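Local coordinates for protein 3-oxo-tetronate kinase (Salmonella typhimurium, PDB 3DQQ) that probably catalyses the ATP-dependent phosphorylation of 3-oxo-tetronate to 3-oxo-tetronate 4-phosphate and belongs to the four-carbon acid sugar kinase family, at residues P57-E60 and A61-Q64; P98-D101 and A102-A106. All coordinates share one frame; numbering follows the deposited sequence.

Contact 1. Residues P57-E60 and A61-Q64; sequences PAQE and AIKQ
Gln59 and Lys63, one helical turn apart, bring their long side chains together over the outer surface of the first turns of helix 58-74. The amide nitrogen NE2 of Gln59 approaches the aliphatic CE of Lys63 at 3.4 Å, and the ammonium nitrogen NZ of Lys63 stays 3.8 Å from NE2 of Gln59. The amide thus lies beside the end of the lysine chain, CE being its nearest atom, with the two chains running at a slant to each other. The glutamine gets there by placing CG anti to the backbone N (chi1 -160°) and then bending at chi2, which turns the amide toward the following turn. Its other branch, OE1 of Gln59, faces the methyl CD1 of Ile62 at 3.9 Å. That isoleucine also lays CG1 against the carbonyl oxygen of Ala58, at 3.4 Å.

Beneath these side chains runs the i to i+4 bonding of an alpha-helix. Pro57 occupies the N-cap position, and its carbonyl O receives Ala61 N at 3.1 Å. Ile62 N reaches Ala58 O at 2.8 Å in a nearly straight bond, with an N-H...O angle of 168°. Lys63 N and Gln64 N continue the series to the carbonyls of Gln59 and Glu60. Gln64 folds its CB and CG over Glu60 O, and beyond the helix its side chain touches the loop residues Asp34 and Thr53. Ala58 and Ala61 both meet the loop residue Asn95, and Ala61 and Ile62 face helix 96-106.

Backbone bonds thus fix the turn, while the polar chains of Gln59 and Lys63 lie at the surface and associate through packing, without a hydrogen bond joining them.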
loop_
_atom_site.group_PDB
_atom_site.type_symbol
_atom_site.label_atom_id
_atom_site.label_comp_id
_atom_site.label_asym_id
_atom_site.label_seq_id
_atom_site.Cartn_x
_atom_site.Cartn_y
_atom_site.Cartn_z
ATOM N N PRO A 57 18.507 -4.664 -15.929
ATOM C CA PRO A 57 19.734 -4.073 -16.431
ATOM C C PRO A 57 19.668 -3.759 -17.932
ATOM O O PRO A 57 18.999 -4.494 -18.701
ATOM C CB PRO A 57 20.790 -5.166 -16.188
ATOM C CG PRO A 57 20.214 -6.046 -15.152
ATOM C CD PRO A 57 18.729 -5.967 -15.283
ATOM N N ALA A 58 20.400 -2.712 -18.332
ATOM C CA ALA A 58 20.410 -2.215 -19.675
ATOM C C ALA A 58 20.731 -3.324 -20.643
ATOM O O ALA A 58 20.071 -3.456 -21.684
ATOM C CB ALA A 58 21.413 -1.104 -19.809
ATOM N N GLN A 59 21.720 -4.137 -20.308
ATOM C CA GLN A 59 22.126 -5.196 -21.236
ATOM C C GLN A 59 21.018 -6.217 -21.525
ATOM O O GLN A 59 20.870 -6.698 -22.641
ATOM C CB GLN A 59 23.389 -5.908 -20.763
ATOM C CG GLN A 59 24.111 -6.650 -21.867
ATOM C CD GLN A 59 24.400 -5.783 -23.164
ATOM O OE1 GLN A 59 24.680 -4.545 -23.080
ATOM N NE2 GLN A 59 24.334 -6.458 -24.368
ATOM N N GLU A 60 20.219 -6.531 -20.533
ATOM C CA GLU A 60 19.145 -7.476 -20.728
ATOM C C GLU A 60 18.102 -6.788 -21.595
ATOM O O GLU A 60 17.476 -7.427 -22.429
ATOM C CB GLU A 60 18.572 -7.871 -19.365
ATOM C CG GLU A 60 17.525 -8.989 -19.365
ATOM C CD GLU A 60 16.822 -9.227 -17.947
ATOM O OE1 GLU A 60 17.406 -8.911 -16.846
ATOM O OE2 GLU A 60 15.663 -9.746 -17.951
ATOM N N ALA A 61 17.930 -5.477 -21.400
ATOM C CA ALA A 61 16.907 -4.748 -22.122
ATOM C C ALA A 61 17.308 -4.664 -23.609
ATOM O O ALA A 61 16.479 -4.929 -24.499
ATOM C CB ALA A 61 16.674 -3.368 -21.505
ATOM N N ILE A 62 18.580 -4.355 -23.867
ATOM C CA ILE A 62 19.090 -4.334 -25.219
ATOM C C ILE A 62 18.927 -5.709 -25.864
ATOM O O ILE A 62 18.381 -5.801 -26.961
ATOM C CB ILE A 62 20.566 -3.893 -25.298
ATOM C CG1 ILE A 62 20.676 -2.393 -24.902
ATOM C CG2 ILE A 62 21.088 -4.153 -26.698
ATOM C CD1 ILE A 62 21.956 -1.950 -24.230
ATOM N N LYS A 63 19.334 -6.778 -25.183
ATOM C CA LYS A 63 19.284 -8.093 -25.815
ATOM C C LYS A 63 17.867 -8.543 -26.159
ATOM O O LYS A 63 17.609 -8.964 -27.276
ATOM C CB LYS A 63 19.980 -9.134 -24.951
ATOM C CG LYS A 63 21.493 -8.915 -24.847
ATOM C CD LYS A 63 22.302 -9.903 -25.720
ATOM C CE LYS A 63 23.746 -9.394 -26.042
ATOM N NZ LYS A 63 23.839 -8.671 -27.397
ATOM N N GLN A 64 16.961 -8.422 -25.196
ATOM C CA GLN A 64 15.549 -8.715 -25.435
ATOM C C GLN A 64 14.999 -7.865 -26.567
ATOM O O GLN A 64 14.301 -8.382 -27.443
ATOM C CB GLN A 64 14.701 -8.443 -24.194
ATOM C CG GLN A 64 14.811 -9.435 -23.026
ATOM C CD GLN A 64 14.579 -10.793 -23.527
ATOM O OE1 GLN A 64 15.528 -11.421 -24.045
ATOM N NE2 GLN A 64 13.302 -11.267 -23.478
#

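Contact 2. Residues P98-D101 and A102-A106; sequences PVTD and ALMVA
Met104 lies alongside Thr100, one turn earlier in helix 96-106, and both side chains point the same way. Starting at the backbone, CB of Met104 passes the carbonyl oxygen of Thr100 at 3.6 Å. CG of Met104 comes closer to that same Thr100 O, at 3.2 Å, because chi1 (-65°) sets it beside its own backbone N and anti to the carbonyl carbon. At the next atom, SD of Met104 rests 4.0 Å from the methyl CG2 of Thr100, and a bend at chi3 then directs the terminal methyl away from residues 98-101. The threonine offers its methyl to the sulfur, while its OG1 is hydrogen-bonded to the carbonyl of Ile96.

A second pair, Val99 and Leu103, also runs side by side, with CG1 of Val99 touching CD1 of Leu103 at 3.9 Å. The main chain under both pairs is bonded i to i+4: Met104 N meets Thr100 O at 2.9 Å, and Leu103 N meets Val99 O at the same spacing.

Asp101 is buried but well satisfied. Its OD1 forms a salt bridge with Arg195 and a hydrogen bond with Tyr196 OH, and its OD2 accepts from Gln164 N; the charged partner would be expected to favour the ionised form.

Around the helix the faces are shared out. Val99, Thr100 and Leu103 press on Phe82 of strand 79-83, Leu103 and Met104 on Leu219 of strand 219-222, and Ala106 on Leu69 of helix 58-74.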
loop_
_atom_site.group_PDB
_atom_site.type_symbol
_atom_site.label_atom_id
_atom_site.label_comp_id
_atom_site.label_asym_id
_atom_site.label_seq_id
_atom_site.Cartn_x
_atom_site.Cartn_y
_atom_site.Cartn_z
ATOM N N PRO A 98 19.604 3.455 -23.784
ATOM C CA PRO A 98 20.320 2.272 -24.278
ATOM C C PRO A 98 19.576 1.447 -25.299
ATOM O O PRO A 98 20.174 1.004 -26.273
ATOM C CB PRO A 98 20.596 1.463 -23.010
ATOM C CG PRO A 98 20.604 2.517 -21.926
ATOM C CD PRO A 98 19.529 3.477 -22.316
ATOM N N VAL A 99 18.280 1.260 -25.116
ATOM C CA VAL A 99 17.500 0.498 -26.118
ATOM C C VAL A 99 17.325 1.292 -27.427
ATOM O O VAL A 99 17.461 0.732 -28.507
ATOM C CB VAL A 99 16.141 0.026 -25.542
ATOM C CG1 VAL A 99 15.285 -0.594 -26.610
ATOM C CG2 VAL A 99 16.388 -0.955 -24.368
ATOM N N THR A 100 17.052 2.588 -27.328
ATOM C CA THR A 100 16.913 3.419 -28.514
ATOM C C THR A 100 18.172 3.401 -29.353
ATOM O O THR A 100 18.115 3.089 -30.533
ATOM C CB THR A 100 16.540 4.877 -28.172
ATOM O OG1 THR A 100 15.342 4.885 -27.374
ATOM C CG2 THR A 100 16.292 5.700 -29.440
ATOM N N ASP A 101 19.319 3.684 -28.756
ATOM C CA ASP A 101 20.547 3.673 -29.515
ATOM C C ASP A 101 20.815 2.317 -30.134
ATOM O O ASP A 101 21.393 2.224 -31.245
ATOM C CB ASP A 101 21.743 4.060 -28.667
ATOM C CG ASP A 101 21.715 5.528 -28.191
ATOM O OD1 ASP A 101 21.341 6.451 -28.969
ATOM O OD2 ASP A 101 22.078 5.733 -26.995
ATOM N N ALA A 102 20.415 1.251 -29.466
ATOM C CA ALA A 102 20.701 -0.066 -30.012
ATOM C C ALA A 102 19.821 -0.277 -31.237
ATOM O O ALA A 102 20.302 -0.738 -32.269
ATOM C CB ALA A 102 20.493 -1.137 -29.005
ATOM N N LEU A 103 18.543 0.074 -31.142
ATOM C CA LEU A 103 17.614 -0.147 -32.253
ATOM C C LEU A 103 18.081 0.694 -33.429
ATOM O O LEU A 103 18.064 0.230 -34.569
ATOM C CB LEU A 103 16.151 0.201 -31.867
ATOM C CG LEU A 103 15.438 -0.620 -30.749
ATOM C CD1 LEU A 103 14.085 -0.000 -30.296
ATOM C CD2 LEU A 103 15.222 -2.058 -31.169
ATOM N N MET A 104 18.526 1.910 -33.169
ATOM C CA MET A 104 18.962 2.774 -34.250
ATOM C C MET A 104 20.109 2.123 -34.978
ATOM O O MET A 104 20.149 2.083 -36.210
ATOM C CB MET A 104 19.350 4.169 -33.736
ATOM C CG MET A 104 18.183 5.010 -33.113
ATOM S SD MET A 104 18.804 6.596 -32.427
ATOM C CE MET A 104 19.125 7.326 -34.047
ATOM N N VAL A 105 21.049 1.563 -34.235
ATOM C CA VAL A 105 22.190 0.936 -34.890
ATOM C C VAL A 105 21.738 -0.294 -35.670
ATOM O O VAL A 105 22.172 -0.476 -36.770
ATOM C CB VAL A 105 23.311 0.539 -33.898
ATOM C CG1 VAL A 105 24.283 -0.452 -34.573
ATOM C CG2 VAL A 105 24.025 1.748 -33.363
ATOM N N ALA A 106 20.890 -1.156 -35.111
ATOM C CA ALA A 106 20.394 -2.343 -35.845
ATOM C C ALA A 106 19.603 -1.951 -37.088
ATOM O O ALA A 106 19.610 -2.686 -38.041
ATOM C CB ALA A 106 19.585 -3.208 -34.994
#

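Overall arrangement
Read from the N terminus, contact 1 comes first, in the opening turns of helix 58-74; the chain then passes through strand 79-83 and enters contact 2 on helix 96-106. Each contact lies within one continuous helical stretch, so neither closes a long loop; they follow in series, with no nesting or crossing. Their centres are about 11 Å apart, and the two adjacent helices are joined by apolar packing: Ala61 CB touches Val99 CG2 at 3.8 Å, while Ile62 packs on Pro98 and Ala102. Both contacts belong to the sugar-binding N-terminal domain, away from the residues that probably bind ATP.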